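Hypothetical protein Atu0636 (Agrobacterium tumefaciens, PDB 2OZV) is a predicted O-methyltransferase that probably transfers a methyl group from S-adenosylmethionine to an acceptor not yet identified. Local coordinates at residues R39-G44 and E114-V119; L43-G48 and E150-T155; T155-M160 and S184-L189. One frame throughout, in Å; residues are numbered along the deposited sequence. Where two conformers were deposited one is given.

All three contacts lie in the one methyltransferase domain, which has the class I fold. Contacts 1 and 2 have centres about 10 Å apart and share L43 and G44, where strand 38-42 runs into the glycine-rich loop. Helix 148-159 serves both contact 2 and contact 3, through T155; these centres lie about 13 Å apart, and those of contacts 1 and 3 about 11 Å. Contact 1 begins on strand 38-42 and contact 2 on the loop that follows it; contact 1 closes before contact 3 opens, and contact 2 hands over to it at T155. Together they tie the central strands, the probable cofactor loop, one covering helix and the start of strand 186-195 into one body.

Contact 1 of 3, residues R39-G44 and E114-V119; sequences RIADLG and EHFHHV
The carbonyl oxygen of H115 is gripped by two nitrogens of one side chain: R39 NE and R39 NH2 approach it side-on, each 2.9 Å from H115 O. This clamp sits at the entrance to a pair of parallel strands, 38-42 and 116-121, the first and fourth in the Rossmann-like sheet of a class I methyltransferase fold and neighbours at its centre. H115 O lies almost in the guanidinium plane, and NH2 arrives on one of its lone pairs. A bend at chi3 (-63°) brings the guanidinium back over the H115 ring as well, where the two flat groups stack with centres 4.2 Å apart and planes tilted by 19°. CE1 of H117 sits over the other guanidinium face, 4.0 Å above the plane of the R39 group.

The main chain of R39 is bonded too. Its N donates to ND1 of H117 at 2.9 Å, close to the ring plane, while R39 O accepts from the backbone N atoms of both H117 and H118. Past this turned corner the regular parallel pattern takes over, with A41 N donating to H118 O at 2.9 Å. I40 and H118 run side by side on one face of the sheet, CG1 of I40 being 3.8 Å from CB of H118; the polar end of H118 turns to D34.

A41 and V119 lie on the opposite face, under helix 148-159, whose I159 covers A41, F116 and V119. Farther along, CG1 of V119 packs 3.6 Å from CG of L43. The F116 ring has H115 CD2 over one face, and over its other face CB of A41 sits 3.5 Å from the ring centroid, practically on the ring normal.

Contact 2 of 3, residues L43-G48 and E150-T155; sequences LGAGAG and EDWIRT
The six-membered ring of W152 reaches from its helix to the loop after strand 38-42, its CH2 and CZ3 atoms leading. With CG anti to the carbonyl carbon (chi1 -74°), the W152 side chain directs its indole at this loop. L43 O lies 3.6 Å from W152 CH2, approaching the ring obliquely. CB of L43 backs onto the inner part of the indole, 4.0 Å from W152 CE3, while CD1 of L43 reaches along the helix to W152 O at 3.7 Å. A45 N lies at the ring edge, and A45 CB is 4.1 Å from W152 CH2, details to take cautiously because G44 and A45 were deposited in two conformers.

One shell out, V99 and M121 also touch the W152 side chain. A backbone bond to I120 secures L43, and T155, facing the same way as W152, is tied through OG1 to V99 O. On the helix, D151 OD1 and R154 NH1 form a salt bridge of 2.8 Å.

The loop sequence, running on from D42, resembles the glycine-rich first motif of class I methyltransferases, so it probably borders the cofactor site. No hydrogen bond joins the two segments: the contact rests on van der Waals packing of the indole rim against main-chain and aliphatic atoms.

Contact 3 of 3, residues T155-M160 and S184-L189; sequences TASAIM and SRFGGL
R185 is the first residue of 184-189 to touch the helix, and it does so with its aliphatic root. CB of R185 lies 3.8 Å from OG of S157, and CG follows closely. The chain then runs extended from CG to NE, carrying the guanidinium past the serine to a salt bridge with E150, about two turns back on the same helix, and to the carbonyl of A181.

F186 comes next and makes the larger part of the contact. With CG anti to its own carbonyl carbon (chi1 -70°), the ring is sent toward the helix end and enters edge first. CZ of F186 comes within 3.6 Å of S157 N, and CE2 lies 3.7 Å from S157 CB. CB of A156 flanks the same rim, 4.2 Å from CZ. At CE1 the selenomethionine M160 takes over: bent at chi2 and chi3, it folds its terminal methyl back so that CE is 3.8 Å from F186 CE1. M160 has two deposited conformers, and this describes one of them.

No hydrogen bond crosses between the segments, but K211 NZ bonds to the carbonyl oxygens of S157 and M160, bridging the end of the helix and the start of the next strand. F186 thus wedges between the end of helix 148-159 and strand 204-211, where A209 and K211 touch it, while G187, in the first residues of strand 186-195, bonds through its backbone to I210 of that neighbour.

Contact 1 of 3, residues R39-G44 and E114-V119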
loop_
_atom_site.group_PDB
_atom_site.type_symbol
_atom_site.label_atom_id
_atom_site.label_comp_id
_atom_site.label_asym_id
_atom_site.label_seq_id
_atom_site.Cartn_x
_atom_site.Cartn_y
_atom_site.Cartn_z
ATOM N N ARG B 39 -27.376 -6.928 7.631
ATOM C CA ARG B 39 -27.768 -5.552 7.468
ATOM C C ARG B 39 -26.546 -4.801 6.985
ATOM O O ARG B 39 -25.471 -4.905 7.592
ATOM C CB ARG B 39 -28.282 -4.983 8.787
ATOM C CG ARG B 39 -29.611 -5.677 9.283
ATOM C CD ARG B 39 -30.163 -5.015 10.506
ATOM N NE ARG B 39 -29.271 -5.092 11.673
ATOM C CZ ARG B 39 -29.439 -5.913 12.712
ATOM N NH1 ARG B 39 -30.462 -6.771 12.749
ATOM N NH2 ARG B 39 -28.591 -5.874 13.730
ATOM N N ILE B 40 -26.717 -4.069 5.891
ATOM C CA ILE B 40 -25.590 -3.388 5.245
ATOM C C ILE B 40 -25.889 -1.907 5.118
ATOM O O ILE B 40 -26.960 -1.539 4.638
ATOM C CB ILE B 40 -25.340 -3.983 3.846
ATOM C CG1 ILE B 40 -24.969 -5.474 3.958
ATOM C CG2 ILE B 40 -24.205 -3.167 3.127
ATOM C CD1 ILE B 40 -25.408 -6.251 2.801
ATOM N N ALA B 41 -24.954 -1.054 5.541
ATOM C CA ALA B 41 -25.067 0.392 5.325
ATOM C C ALA B 41 -24.139 0.811 4.194
ATOM O O ALA B 41 -22.965 0.413 4.186
ATOM C CB ALA B 41 -24.715 1.174 6.603
ATOM N N ASP B 42 -24.670 1.604 3.260
ATOM C CA ASP B 42 -23.881 2.201 2.176
ATOM C C ASP B 42 -23.807 3.681 2.505
ATOM O O ASP B 42 -24.826 4.388 2.448
ATOM C CB ASP B 42 -24.586 1.917 0.829
ATOM C CG ASP B 42 -23.836 2.446 -0.403
ATOM O OD1 ASP B 42 -22.884 3.227 -0.253
ATOM O OD2 ASP B 42 -24.301 2.105 -1.527
ATOM N N LEU B 43 -22.620 4.148 2.903
ATOM C CA LEU B 43 -22.450 5.530 3.378
ATOM C C LEU B 43 -22.338 6.479 2.211
ATOM O O LEU B 43 -22.353 7.703 2.355
ATOM C CB LEU B 43 -21.261 5.680 4.327
ATOM C CG LEU B 43 -21.311 4.937 5.658
ATOM C CD1 LEU B 43 -20.182 5.440 6.551
ATOM C CD2 LEU B 43 -22.665 5.076 6.365
ATOM N N GLY B 44 -22.181 5.844 1.052
ATOM C CA GLY B 44 -22.648 6.331 -0.227
ATOM C C GLY B 44 -22.111 7.612 -0.772
ATOM O O GLY B 44 -22.622 8.691 -0.481
ATOM N N GLU B 114 -24.096 0.379 16.585
ATOM C CA GLU B 114 -23.811 -1.059 16.636
ATOM C C GLU B 114 -24.948 -1.908 16.064
ATOM O O GLU B 114 -25.465 -2.822 16.720
ATOM C CB GLU B 114 -23.462 -1.484 18.073
ATOM C CG GLU B 114 -22.121 -0.913 18.503
ATOM C CD GLU B 114 -21.763 -1.260 19.931
ATOM O OE1 GLU B 114 -22.382 -0.717 20.854
ATOM O OE2 GLU B 114 -20.861 -2.079 20.124
ATOM N N HIS B 115 -25.290 -1.611 14.818
ATOM C CA HIS B 115 -26.465 -2.167 14.174
ATOM C C HIS B 115 -26.136 -2.959 12.906
ATOM O O HIS B 115 -26.824 -3.927 12.591
ATOM C CB HIS B 115 -27.422 -1.021 13.843
ATOM C CG HIS B 115 -28.671 -1.434 13.132
ATOM N ND1 HIS B 115 -29.716 -2.079 13.769
ATOM C CD2 HIS B 115 -29.064 -1.246 11.851
ATOM C CE1 HIS B 115 -30.695 -2.274 12.900
ATOM N NE2 HIS B 115 -30.326 -1.774 11.729
ATOM N N PHE B 116 -25.095 -2.536 12.173
ATOM C CA PHE B 116 -24.835 -3.083 10.839
ATOM C C PHE B 116 -23.756 -4.147 10.838
ATOM O O PHE B 116 -22.751 -4.019 11.546
ATOM C CB PHE B 116 -24.433 -1.947 9.885
ATOM C CG PHE B 116 -25.577 -0.992 9.567
ATOM C CD1 PHE B 116 -26.582 -1.351 8.638
ATOM C CD2 PHE B 116 -25.644 0.262 10.202
ATOM C CE1 PHE B 116 -27.636 -0.478 8.334
ATOM C CE2 PHE B 116 -26.696 1.150 9.914
ATOM C CZ PHE B 116 -27.704 0.778 8.984
ATOM N N HIS B 117 -23.964 -5.195 10.038
ATOM C CA HIS B 117 -22.961 -6.251 9.855
ATOM C C HIS B 117 -21.862 -5.828 8.880
ATOM O O HIS B 117 -20.754 -6.363 8.922
ATOM C CB HIS B 117 -23.645 -7.510 9.333
ATOM C CG HIS B 117 -24.710 -8.036 10.264
ATOM N ND1 HIS B 117 -26.061 -7.840 10.029
ATOM C CD2 HIS B 117 -24.619 -8.711 11.435
ATOM C CE1 HIS B 117 -26.755 -8.403 11.011
ATOM N NE2 HIS B 117 -25.905 -8.933 11.878
ATOM N N HIS B 118 -22.217 -4.916 7.969
ATOM C CA HIS B 118 -21.293 -4.406 6.953
ATOM C C HIS B 118 -21.544 -2.941 6.787
ATOM O O HIS B 118 -22.703 -2.485 6.745
ATOM C CB HIS B 118 -21.549 -5.083 5.589
ATOM C CG HIS B 118 -21.272 -6.544 5.599
ATOM N ND1 HIS B 118 -20.038 -7.067 5.272
ATOM C CD2 HIS B 118 -22.075 -7.606 5.875
ATOM C CE1 HIS B 118 -20.075 -8.384 5.389
ATOM N NE2 HIS B 118 -21.299 -8.736 5.755
ATOM N N VAL B 119 -20.465 -2.181 6.641
ATOM C CA VAL B 119 -20.571 -0.815 6.153
ATOM C C VAL B 119 -19.667 -0.690 4.932
ATOM O O VAL B 119 -18.503 -1.081 4.993
ATOM C CB VAL B 119 -20.153 0.231 7.212
ATOM C CG1 VAL B 119 -20.285 1.631 6.661
ATOM C CG2 VAL B 119 -21.056 0.066 8.484
#

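Contact 2 of 3, residues L43-G48 and E150-T155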
loop_
_atom_site.group_PDB
_atom_site.type_symbol
_atom_site.label_atom_id
_atom_site.label_comp_id
_atom_site.label_asym_id
_atom_site.label_seq_id
_atom_site.Cartn_x
_atom_site.Cartn_y
_atom_site.Cartn_z
ATOM N N LEU B 43 -22.620 4.148 2.903
ATOM C CA LEU B 43 -22.450 5.530 3.378
ATOM C C LEU B 43 -22.338 6.479 2.211
ATOM O O LEU B 43 -22.353 7.703 2.355
ATOM C CB LEU B 43 -21.261 5.680 4.327
ATOM C CG LEU B 43 -21.311 4.937 5.658
ATOM C CD1 LEU B 43 -20.182 5.440 6.551
ATOM C CD2 LEU B 43 -22.665 5.076 6.365
ATOM N N GLY B 44 -22.181 5.844 1.052
ATOM C CA GLY B 44 -22.648 6.331 -0.227
ATOM C C GLY B 44 -22.111 7.612 -0.772
ATOM O O GLY B 44 -22.622 8.691 -0.481
ATOM N N ALA B 45 -21.053 7.509 -1.556
ATOM C CA ALA B 45 -20.776 8.575 -2.476
ATOM C C ALA B 45 -21.243 7.974 -3.782
ATOM O O ALA B 45 -20.604 7.087 -4.360
ATOM C CB ALA B 45 -19.313 8.925 -2.499
ATOM N N GLY B 46 -22.418 8.423 -4.188
ATOM C CA GLY B 46 -23.128 7.876 -5.333
ATOM C C GLY B 46 -24.615 7.893 -5.057
ATOM O O GLY B 46 -25.090 8.534 -4.109
ATOM N N ALA B 47 -25.340 7.180 -5.891
ATOM C CA ALA B 47 -26.778 7.175 -5.845
ATOM C C ALA B 47 -27.218 5.759 -5.491
ATOM O O ALA B 47 -28.232 5.277 -6.007
ATOM C CB ALA B 47 -27.305 7.534 -7.172
ATOM N N GLY B 48 -26.434 5.122 -4.629
ATOM C CA GLY B 48 -26.682 3.744 -4.180
ATOM C C GLY B 48 -26.321 2.569 -5.086
ATOM O O GLY B 48 -26.740 1.449 -4.808
ATOM N N GLU B 150 -11.396 9.983 8.050
ATOM C CA GLU B 150 -11.562 10.015 9.493
ATOM C C GLU B 150 -13.034 10.081 9.918
ATOM O O GLU B 150 -13.478 9.253 10.719
ATOM C CB GLU B 150 -10.775 11.189 10.093
ATOM C CG GLU B 150 -11.070 11.445 11.583
ATOM C CD GLU B 150 -10.671 10.280 12.502
ATOM O OE1 GLU B 150 -9.877 9.401 12.111
ATOM O OE2 GLU B 150 -11.163 10.243 13.647
ATOM N N ASP B 151 -13.786 11.045 9.382
ATOM C CA ASP B 151 -15.218 11.183 9.731
ATOM C C ASP B 151 -16.036 9.949 9.358
ATOM O O ASP B 151 -16.770 9.406 10.191
ATOM C CB ASP B 151 -15.839 12.396 9.048
ATOM C CG ASP B 151 -15.408 13.718 9.672
ATOM O OD1 ASP B 151 -14.910 13.735 10.827
ATOM O OD2 ASP B 151 -15.583 14.756 9.000
ATOM N N TRP B 152 -15.905 9.504 8.109
ATOM C CA TRP B 152 -16.710 8.388 7.625
ATOM C C TRP B 152 -16.377 7.070 8.326
ATOM O O TRP B 152 -17.285 6.316 8.662
ATOM C CB TRP B 152 -16.544 8.225 6.122
ATOM C CG TRP B 152 -17.224 9.245 5.296
ATOM C CD1 TRP B 152 -17.343 10.577 5.542
ATOM C CD2 TRP B 152 -17.857 9.005 4.041
ATOM N NE1 TRP B 152 -18.033 11.194 4.510
ATOM C CE2 TRP B 152 -18.354 10.238 3.578
ATOM C CE3 TRP B 152 -18.071 7.853 3.278
ATOM C CZ2 TRP B 152 -19.042 10.359 2.367
ATOM C CZ3 TRP B 152 -18.741 7.972 2.072
ATOM C CH2 TRP B 152 -19.213 9.218 1.626
ATOM N N ILE B 153 -15.085 6.806 8.556
ATOM C CA ILE B 153 -14.688 5.583 9.262
ATOM C C ILE B 153 -15.027 5.648 10.767
ATOM O O ILE B 153 -15.404 4.630 11.352
ATOM C CB ILE B 153 -13.207 5.200 8.956
ATOM C CG1 ILE B 153 -13.132 4.765 7.476
ATOM C CG2 ILE B 153 -12.740 4.023 9.827
ATOM C CD1 ILE B 153 -11.718 4.685 6.858
ATOM N N ARG B 154 -14.955 6.828 11.384
ATOM C CA ARG B 154 -15.488 6.994 12.734
ATOM C C ARG B 154 -16.971 6.583 12.781
ATOM O O ARG B 154 -17.371 5.810 13.639
ATOM C CB ARG B 154 -15.335 8.442 13.216
ATOM C CG ARG B 154 -15.728 8.681 14.669
ATOM C CD ARG B 154 -15.646 10.179 15.006
ATOM N NE ARG B 154 -16.611 10.906 14.188
ATOM C CZ ARG B 154 -16.322 11.900 13.348
ATOM N NH1 ARG B 154 -15.077 12.345 13.232
ATOM N NH2 ARG B 154 -17.301 12.461 12.629
ATOM N N THR B 155 -17.771 7.094 11.845
ATOM C CA THR B 155 -19.194 6.705 11.768
ATOM C C THR B 155 -19.343 5.201 11.494
ATOM O O THR B 155 -20.149 4.534 12.142
ATOM C CB THR B 155 -19.930 7.567 10.737
ATOM O OG1 THR B 155 -19.952 8.923 11.215
ATOM C CG2 THR B 155 -21.390 7.038 10.492
#

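Contact 3 of 3, residues T155-M160 and S184-L189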
loop_
_atom_site.group_PDB
_atom_site.type_symbol
_atom_site.label_atom_id
_atom_site.label_comp_id
_atom_site.label_asym_id
_atom_site.label_seq_id
_atom_site.Cartn_x
_atom_site.Cartn_y
_atom_site.Cartn_z
ATOM N N THR B 155 -17.771 7.094 11.845
ATOM C CA THR B 155 -19.194 6.705 11.768
ATOM C C THR B 155 -19.343 5.201 11.494
ATOM O O THR B 155 -20.149 4.534 12.142
ATOM C CB THR B 155 -19.930 7.567 10.737
ATOM O OG1 THR B 155 -19.952 8.923 11.215
ATOM C CG2 THR B 155 -21.390 7.038 10.492
ATOM N N ALA B 156 -18.562 4.665 10.551
ATOM C CA ALA B 156 -18.662 3.233 10.202
ATOM C C ALA B 156 -18.464 2.379 11.449
ATOM O O ALA B 156 -19.203 1.415 11.667
ATOM C CB ALA B 156 -17.637 2.823 9.088
ATOM N N SER B 157 -17.466 2.725 12.254
ATOM C CA SER B 157 -17.214 2.017 13.499
ATOM C C SER B 157 -18.403 2.145 14.455
ATOM O O SER B 157 -18.838 1.147 15.024
ATOM C CB SER B 157 -15.919 2.518 14.153
ATOM O OG SER B 157 -15.686 1.833 15.377
ATOM N N ALA B 158 -18.948 3.352 14.621
ATOM C CA ALA B 158 -20.038 3.558 15.592
ATOM C C ALA B 158 -21.295 2.736 15.273
ATOM O O ALA B 158 -21.986 2.263 16.185
ATOM C CB ALA B 158 -20.391 5.012 15.682
ATOM N N ILE B 159 -21.583 2.581 13.981
ATOM C CA ILE B 159 -22.839 1.957 13.541
ATOM C C ILE B 159 -22.708 0.463 13.280
ATOM O O ILE B 159 -23.696 -0.208 12.896
ATOM C CB ILE B 159 -23.438 2.666 12.287
ATOM C CG1 ILE B 159 -22.586 2.383 11.028
ATOM C CG2 ILE B 159 -23.581 4.194 12.538
ATOM C CD1 ILE B 159 -23.163 3.034 9.740
HETATM N N MSE B 160 -21.483 -0.042 13.449
HETATM C CA MSE B 160 -21.157 -1.446 13.200
HETATM C C MSE B 160 -21.301 -2.314 14.445
HETATM O O MSE B 160 -20.838 -1.946 15.519
HETATM C CB MSE B 160 -19.712 -1.579 12.722
HETATM C CG MSE B 160 -19.408 -2.951 12.132
HETATM SE SE MSE B 160 -19.910 -2.983 10.252
HETATM C CE MSE B 160 -18.493 -1.791 9.651
ATOM N N SER B 184 -7.262 2.047 15.916
ATOM C CA SER B 184 -8.018 1.718 17.137
ATOM C C SER B 184 -9.520 1.491 16.923
ATOM O O SER B 184 -10.297 1.440 17.886
ATOM C CB SER B 184 -7.787 2.758 18.240
ATOM O OG SER B 184 -8.818 3.723 18.240
ATOM N N ARG B 185 -9.940 1.358 15.675
ATOM C CA ARG B 185 -11.360 1.044 15.411
ATOM C C ARG B 185 -11.518 -0.261 14.646
ATOM O O ARG B 185 -12.337 -1.115 15.006
ATOM C CB ARG B 185 -12.020 2.144 14.566
ATOM C CG ARG B 185 -12.126 3.479 15.251
ATOM C CD ARG B 185 -12.299 4.581 14.201
ATOM N NE ARG B 185 -12.375 5.885 14.850
ATOM C CZ ARG B 185 -11.984 7.036 14.304
ATOM N NH1 ARG B 185 -12.112 8.160 15.009
ATOM N NH2 ARG B 185 -11.471 7.065 13.061
ATOM N N PHE B 186 -10.725 -0.375 13.573
ATOM C CA PHE B 186 -10.738 -1.497 12.663
ATOM C C PHE B 186 -9.330 -2.025 12.506
ATOM O O PHE B 186 -8.367 -1.236 12.461
ATOM C CB PHE B 186 -11.205 -1.059 11.283
ATOM C CG PHE B 186 -12.651 -0.708 11.229
ATOM C CD1 PHE B 186 -13.610 -1.712 11.163
ATOM C CD2 PHE B 186 -13.058 0.639 11.250
ATOM C CE1 PHE B 186 -14.985 -1.386 11.102
ATOM C CE2 PHE B 186 -14.415 0.976 11.187
ATOM C CZ PHE B 186 -15.381 -0.026 11.113
ATOM N N GLY B 187 -9.217 -3.348 12.426
ATOM C CA GLY B 187 -7.915 -3.995 12.182
ATOM C C GLY B 187 -8.069 -5.138 11.204
ATOM O O GLY B 187 -9.093 -5.249 10.521
ATOM N N GLY B 188 -7.038 -5.974 11.094
ATOM C CA GLY B 188 -7.022 -6.982 10.040
ATOM C C GLY B 188 -7.248 -6.415 8.639
ATOM O O GLY B 188 -7.888 -7.062 7.802
ATOM N N LEU B 189 -6.731 -5.213 8.366
ATOM C CA LEU B 189 -6.899 -4.620 7.021
ATOM C C LEU B 189 -6.371 -5.559 5.970
ATOM O O LEU B 189 -5.264 -6.128 6.116
ATOM C CB LEU B 189 -6.172 -3.271 6.894
ATOM C CG LEU B 189 -7.003 -2.043 7.335
ATOM C CD1 LEU B 189 -7.355 -2.088 8.818
ATOM C CD2 LEU B 189 -6.210 -0.737 7.027
#